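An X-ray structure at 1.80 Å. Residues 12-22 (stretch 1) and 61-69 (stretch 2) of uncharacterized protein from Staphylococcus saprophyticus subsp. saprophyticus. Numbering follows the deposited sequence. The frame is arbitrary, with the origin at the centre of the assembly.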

ATOM      1  N   PRO D  12      17.343  -4.703  -9.326  1.00 23.83           N
ATOM      2  CA  PRO D  12      17.831  -3.767 -10.345  1.00 26.16           C
ATOM      3  C   PRO D  12      16.695  -3.131 -11.147  1.00 22.07           C
ATOM      4  O   PRO D  12      15.657  -3.746 -11.371  1.00 22.63           O
ATOM      5  N   ARG D  13      16.936  -1.895 -11.577  1.00 25.88           N
ATOM      6  CA  ARG D  13      15.991  -1.091 -12.339  1.00 30.74           C
ATOM      7  C   ARG D  13      15.422  -1.803 -13.561  1.00 33.83           C
ATOM      8  O   ARG D  13      14.226  -1.684 -13.845  1.00 30.86           O
ATOM      9  N   GLU D  14      16.271  -2.539 -14.278  1.00 26.78           N
ATOM     10  CA  GLU D  14      15.830  -3.266 -15.463  1.00 32.11           C
ATOM     11  C   GLU D  14      14.750  -4.264 -15.093  1.00 31.19           C
ATOM     12  O   GLU D  14      13.747  -4.401 -15.794  1.00 33.41           O
ATOM     13  N   THR D  15      14.952  -4.961 -13.981  1.00 27.97           N
ATOM     14  CA  THR D  15      14.006  -5.966 -13.531  1.00 27.35           C
ATOM     15  C   THR D  15      12.645  -5.375 -13.172  1.00 20.51           C
ATOM     16  O   THR D  15      11.615  -5.988 -13.437  1.00 34.38           O
ATOM     17  N   VAL D  16      12.648  -4.197 -12.565  1.00 22.74           N
ATOM     18  CA  VAL D  16      11.392  -3.549 -12.193  1.00 24.47           C
ATOM     19  C   VAL D  16      10.684  -3.077 -13.469  1.00 28.26           C
ATOM     20  O   VAL D  16       9.478  -3.250 -13.619  1.00 29.42           O
ATOM     21  N   PHE D  17      11.444  -2.485 -14.389  1.00 32.03           N
ATOM     22  CA  PHE D  17      10.893  -2.002 -15.654  1.00 22.84           C
ATOM     23  C   PHE D  17      10.226  -3.166 -16.373  1.00 29.73           C
ATOM     24  O   PHE D  17       9.087  -3.057 -16.831  1.00 24.62           O
ATOM     25  N   GLU D  18      10.933  -4.291 -16.449  1.00 21.79           N
ATOM     26  CA  GLU D  18      10.417  -5.477 -17.111  1.00 26.68           C
ATOM     27  C   GLU D  18       9.132  -5.997 -16.483  1.00 35.03           C
ATOM     28  O   GLU D  18       8.287  -6.564 -17.175  1.00 26.73           O
ATOM     29  N   ALA D  19       8.995  -5.823 -15.168  1.00 25.19           N
ATOM     30  CA  ALA D  19       7.811  -6.283 -14.460  1.00 29.36           C
ATOM     31  C   ALA D  19       6.536  -5.664 -15.031  1.00 22.12           C
ATOM     32  O   ALA D  19       5.485  -6.316 -15.046  1.00 26.14           O
ATOM     33  N   PHE D  20       6.627  -4.424 -15.500  1.00 23.30           N
ATOM     34  CA  PHE D  20       5.461  -3.742 -16.071  1.00 20.93           C
ATOM     35  C   PHE D  20       5.221  -4.091 -17.544  1.00 30.71           C
ATOM     36  O   PHE D  20       4.129  -4.528 -17.912  1.00 27.59           O
ATOM     37  N   VAL D  21       6.242  -3.902 -18.382  1.00 32.47           N
ATOM     38  CA  VAL D  21       6.099  -4.139 -19.821  1.00 25.52           C
ATOM     39  C   VAL D  21       5.975  -5.583 -20.303  1.00 33.78           C
ATOM     40  O   VAL D  21       5.433  -5.827 -21.384  1.00 42.66           O
ATOM     41  N   ASP D  22       6.471  -6.539 -19.528  1.00 32.41           N
ATOM     42  CA  ASP D  22       6.403  -7.940 -19.932  1.00 30.43           C
ATOM     43  C   ASP D  22       5.035  -8.552 -19.647  1.00 34.79           C
ATOM     44  O   ASP D  22       4.668  -8.764 -18.492  1.00 30.78           O
ATOM     45  N   ARG D  61       4.979   7.441 -24.314  1.00 33.53           N
ATOM     46  CA  ARG D  61       6.434   7.559 -24.341  1.00 35.02           C
ATOM     47  C   ARG D  61       7.039   6.456 -23.501  1.00 38.12           C
ATOM     48  O   ARG D  61       6.511   6.121 -22.441  1.00 35.58           O
ATOM     49  N   VAL D  62       8.144   5.895 -23.980  1.00 39.08           N
ATOM     50  CA  VAL D  62       8.842   4.832 -23.267  1.00 37.66           C
ATOM     51  C   VAL D  62      10.350   5.003 -23.388  1.00 44.19           C
ATOM     52  O   VAL D  62      10.890   5.106 -24.492  1.00 41.29           O
ATOM     53  N   GLU D  63      11.007   5.064 -22.235  1.00 39.17           N
ATOM     54  CA  GLU D  63      12.458   5.179 -22.148  1.00 36.11           C
ATOM     55  C   GLU D  63      12.871   3.900 -21.416  1.00 38.99           C
ATOM     56  O   GLU D  63      12.592   3.736 -20.225  1.00 25.80           O
ATOM     57  N   ASP D  64      13.497   2.982 -22.147  1.00 38.28           N
ATOM     58  CA  ASP D  64      13.911   1.695 -21.595  1.00 38.18           C
ATOM     59  C   ASP D  64      14.455   1.801 -20.179  1.00 33.95           C
ATOM     60  O   ASP D  64      15.296   2.649 -19.891  1.00 31.63           O
ATOM     61  N   ASN D  65      13.921   0.954 -19.303  1.00 33.44           N
ATOM     62  CA  ASN D  65      14.312   0.892 -17.896  1.00 35.16           C
ATOM     63  C   ASN D  65      14.301   2.244 -17.191  1.00 36.57           C
ATOM     64  O   ASN D  65      15.018   2.433 -16.205  1.00 38.39           O
ATOM     65  N   GLN D  66      13.482   3.182 -17.666  1.00 28.82           N
ATOM     66  CA  GLN D  66      13.460   4.492 -17.047  1.00 25.87           C
ATOM     67  C   GLN D  66      12.127   5.238 -17.063  1.00 32.19           C
ATOM     68  O   GLN D  66      11.844   6.046 -16.174  1.00 24.39           O
ATOM     69  N   LEU D  67      11.307   4.990 -18.076  1.00 30.87           N
ATOM     70  CA  LEU D  67      10.041   5.693 -18.127  1.00 32.48           C
ATOM     71  C   LEU D  67       9.000   5.064 -19.023  1.00 30.69           C
ATOM     72  O   LEU D  67       9.304   4.522 -20.088  1.00 27.13           O
ATOM     73  N   ILE D  68       7.756   5.139 -18.553  1.00 27.28           N
ATOM     74  CA  ILE D  68       6.598   4.620 -19.271  1.00 29.77           C
ATOM     75  C   ILE D  68       5.562   5.715 -19.111  1.00 26.18           C
ATOM     76  O   ILE D  68       5.236   6.084 -17.991  1.00 24.64           O
ATOM     77  N   ALA D  69       5.054   6.254 -20.217  1.00 26.84           N
ATOM     78  CA  ALA D  69       4.069   7.318 -20.110  1.00 27.19           C
ATOM     79  C   ALA D  69       2.824   6.984 -20.906  1.00 30.28           C
ATOM     80  O   ALA D  69       2.887   6.315 -21.944  1.00 27.91           O
TER

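Residues 13-21 form a helix that lies against a β-hairpin made by strands 61-63 and 67-69. The turn between the strands, Asp 64 to Gln 66, comes closest to the helix. The nearest CA pair is Phe 17 with Asn 65, at 5.0 Å.

Phe 17 is the main bump. Its CA-to-CB bond points toward the hairpin, and chi1 is t (175°). The ring enters a hollow lined largely by backbone. One ring face is covered by the turn: Phe 17 CD1 lies 3.2 Å from Asn 65 N, and Asp 64 C lies over the same face. At the ring edge are Val 62 and Leu 67 O. Phe 17 CZ is 4.1 Å from Val 62 CG1, and Phe 17 CE1 is 4.1 Å from Leu 67 O. Phe 17 CE1 also meets Ile 68 CG1 at 3.9 Å. The turn around the hollow carries hairpin hydrogen bonds, including Gln 66 N to Glu 63 O and Glu 63 N to Leu 67 O, both 2.8 Å.

Ile 68 is the answering bump from the strand. It points toward the helix, with chi1 m and chi2 t. Its end methyl faces the notch formed by Phe 20 and Val 21: Ile 68 CD1 is 3.9 Å from Phe 20 CB and 3.9 Å from Val 21 CG1. Both helix residues point toward the hairpin with chi1 m. With Phe 17, they give Ile 68 an apolar seat.

Asn 65 has the largest area covered by the other stretch. Its CA-to-CB bond points away from the helix, but with chi1 m the end of the side chain comes nearer. Asn 65 OD1 reaches 3.3 Å from Glu 14 CA and 3.5 Å from Phe 17 CD2. The side chain thus packs against the helix beside the Phe 17 ring.

Arg 13 points toward the turn, with chi1 t, chi2 t and chi3 p. Its guanidinium lies against the turn, with Asn 65 O over one face. Arg 13 NE is 3.0 Å from Asn 65 O, but the angle is poor and this is not a hydrogen bond. Arg 13 NH1 is 3.5 Å from Gln 66 OE1. Gln 66 NE2 donates to Glu 63 OE1 at 2.8 Å, within the hairpin.

No clear direct hydrogen bond joins the stretches. One water bridges them: it donates to Glu 18 OE2 at 2.6 Å and to Asn 65 OD1 at 2.8 Å, as measured from the water O. Glu 18 points sideways, but its end comes nearer the turn.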

ATOM      1  CB  PRO D  12      18.739  -4.637 -11.221  1.00 24.52           C
ATOM      2  CG  PRO D  12      19.233  -5.677 -10.261  1.00 25.99           C
ATOM      3  CD  PRO D  12      17.958  -6.026  -9.500  1.00 22.75           C
ATOM      4  CB  ARG D  13      16.673   0.215 -12.755  1.00 39.96           C
ATOM      5  CG  ARG D  13      15.740   1.262 -13.296  1.00 41.85           C
ATOM      6  CD  ARG D  13      16.481   2.547 -13.577  1.00 47.01           C
ATOM      7  NE  ARG D  13      17.536   2.354 -14.565  1.00 46.21           N
ATOM      8  CZ  ARG D  13      18.129   3.347 -15.221  1.00 53.41           C
ATOM      9  NH1 ARG D  13      17.768   4.606 -14.993  1.00 51.92           N
ATOM     10  NH2 ARG D  13      19.084   3.083 -16.098  1.00 48.42           N
ATOM     11  CB  GLU D  14      16.991  -4.033 -16.120  1.00 34.86           C
ATOM     12  CG  GLU D  14      18.119  -3.181 -16.685  1.00 44.61           C
ATOM     13  CD  GLU D  14      18.959  -2.527 -15.608  1.00 49.91           C
ATOM     14  OE1 GLU D  14      18.995  -3.075 -14.479  1.00 34.62           O
ATOM     15  OE2 GLU D  14      19.590  -1.480 -15.898  1.00 38.56           O
ATOM     16  CB  THR D  15      14.537  -6.725 -12.304  1.00 33.99           C
ATOM     17  OG1 THR D  15      15.764  -7.380 -12.644  1.00 35.40           O
ATOM     18  CG2 THR D  15      13.522  -7.771 -11.848  1.00 33.50           C
ATOM     19  CB  VAL D  16      11.635  -2.337 -11.267  1.00 19.66           C
ATOM     20  CG1 VAL D  16      10.297  -1.680 -10.911  1.00 25.57           C
ATOM     21  CG2 VAL D  16      12.358  -2.789  -9.986  1.00 18.19           C
ATOM     22  CB  PHE D  17      12.012  -1.417 -16.530  1.00 29.22           C
ATOM     23  CG  PHE D  17      11.560  -1.002 -17.917  1.00 27.11           C
ATOM     24  CD1 PHE D  17      10.985   0.250 -18.136  1.00 33.17           C
ATOM     25  CD2 PHE D  17      11.705  -1.873 -18.993  1.00 29.43           C
ATOM     26  CE1 PHE D  17      10.561   0.629 -19.420  1.00 34.21           C
ATOM     27  CE2 PHE D  17      11.284  -1.508 -20.274  1.00 29.52           C
ATOM     28  CZ  PHE D  17      10.713  -0.254 -20.485  1.00 34.22           C
ATOM     29  CB  GLU D  18      11.458  -6.598 -17.107  1.00 33.65           C
ATOM     30  CG  GLU D  18      12.617  -6.403 -18.084  1.00 28.91           C
ATOM     31  CD  GLU D  18      12.175  -6.344 -19.549  1.00 33.02           C
ATOM     32  OE1 GLU D  18      11.489  -7.280 -20.015  1.00 38.02           O
ATOM     33  OE2 GLU D  18      12.521  -5.359 -20.228  1.00 37.25           O
ATOM     34  CB  ALA D  19       7.934  -5.961 -12.955  1.00 24.27           C
ATOM     35  CB  PHE D  20       5.600  -2.210 -15.983  1.00 17.18           C
ATOM     36  CG  PHE D  20       5.442  -1.629 -14.584  1.00 26.50           C
ATOM     37  CD1 PHE D  20       6.528  -1.553 -13.702  1.00 20.04           C
ATOM     38  CD2 PHE D  20       4.211  -1.111 -14.172  1.00 19.79           C
ATOM     39  CE1 PHE D  20       6.388  -0.966 -12.429  1.00 25.90           C
ATOM     40  CE2 PHE D  20       4.052  -0.518 -12.907  1.00 23.42           C
ATOM     41  CZ  PHE D  20       5.147  -0.445 -12.031  1.00 20.15           C
ATOM     42  CB  VAL D  21       7.252  -3.469 -20.628  1.00 26.65           C
ATOM     43  CG1 VAL D  21       7.367  -1.990 -20.268  1.00 27.20           C
ATOM     44  CG2 VAL D  21       8.571  -4.190 -20.371  1.00 29.04           C
ATOM     45  CB  ASP D  22       7.476  -8.748 -19.213  1.00 40.09           C
ATOM     46  CG  ASP D  22       7.613 -10.156 -19.764  1.00 38.11           C
ATOM     47  OD1 ASP D  22       6.581 -10.808 -20.039  1.00 40.71           O
ATOM     48  OD2 ASP D  22       8.763 -10.614 -19.907  1.00 40.92           O
ATOM     49  CB  ARG D  61       6.870   8.914 -23.770  1.00 34.71           C
ATOM     50  CG  ARG D  61       6.155  10.094 -24.390  1.00 47.30           C
ATOM     51  CD  ARG D  61       6.482  11.413 -23.698  1.00 52.31           C
ATOM     52  NE  ARG D  61       7.895  11.777 -23.801  1.00 59.87           N
ATOM     53  CZ  ARG D  61       8.837  11.381 -22.948  1.00 56.99           C
ATOM     54  NH1 ARG D  61       8.523  10.606 -21.920  1.00 59.75           N
ATOM     55  NH2 ARG D  61      10.096  11.767 -23.124  1.00 59.37           N
ATOM     56  CB  VAL D  62       8.470   3.436 -23.802  1.00 31.70           C
ATOM     57  CG1 VAL D  62       9.445   2.398 -23.277  1.00 38.35           C
ATOM     58  CG2 VAL D  62       7.072   3.076 -23.369  1.00 42.19           C
ATOM     59  CB  GLU D  63      12.837   6.429 -21.352  1.00 33.57           C
ATOM     60  CG  GLU D  63      12.599   7.725 -22.107  1.00 32.37           C
ATOM     61  CD  GLU D  63      12.737   8.957 -21.229  1.00 45.90           C
ATOM     62  OE1 GLU D  63      13.682   9.014 -20.412  1.00 45.61           O
ATOM     63  OE2 GLU D  63      11.904   9.878 -21.358  1.00 46.45           O
ATOM     64  CB  ASP D  64      14.957   1.056 -22.504  1.00 49.00           C
ATOM     65  CG  ASP D  64      14.477   0.934 -23.928  1.00 51.44           C
ATOM     66  OD1 ASP D  64      13.462   0.236 -24.150  1.00 58.36           O
ATOM     67  OD2 ASP D  64      15.107   1.541 -24.821  1.00 55.38           O
ATOM     68  CB  ASN D  65      15.708   0.274 -17.780  1.00 29.81           C
ATOM     69  CG  ASN D  65      15.839  -1.000 -18.572  1.00 28.39           C
ATOM     70  OD1 ASN D  65      15.105  -1.964 -18.355  1.00 36.06           O
ATOM     71  ND2 ASN D  65      16.783  -1.015 -19.510  1.00 36.45           N
ATOM     72  CB  GLN D  66      14.534   5.360 -17.688  1.00 37.23           C
ATOM     73  CG  GLN D  66      14.568   6.782 -17.180  1.00 38.78           C
ATOM     74  CD  GLN D  66      15.830   7.502 -17.604  1.00 52.60           C
ATOM     75  OE1 GLN D  66      16.930   7.168 -17.155  1.00 50.26           O
ATOM     76  NE2 GLN D  66      15.683   8.491 -18.477  1.00 44.54           N
ATOM     77  CB  LEU D  67      10.280   7.148 -18.540  1.00 29.18           C
ATOM     78  CG  LEU D  67       9.071   8.051 -18.787  1.00 37.67           C
ATOM     79  CD1 LEU D  67       9.494   9.498 -18.633  1.00 23.73           C
ATOM     80  CD2 LEU D  67       8.509   7.804 -20.180  1.00 41.49           C
ATOM     81  CB  ILE D  68       6.033   3.350 -18.617  1.00 30.91           C
ATOM     82  CG1 ILE D  68       7.095   2.256 -18.577  1.00 27.06           C
ATOM     83  CG2 ILE D  68       4.789   2.882 -19.380  1.00 30.58           C
ATOM     84  CD1 ILE D  68       6.633   0.988 -17.868  1.00 26.91           C
ATOM     85  CB  ALA D  69       4.661   8.632 -20.581  1.00 28.98           C
TER
HETATM   86  O   HOH W   1      14.814  -4.078 -20.135  1.00 45.34           O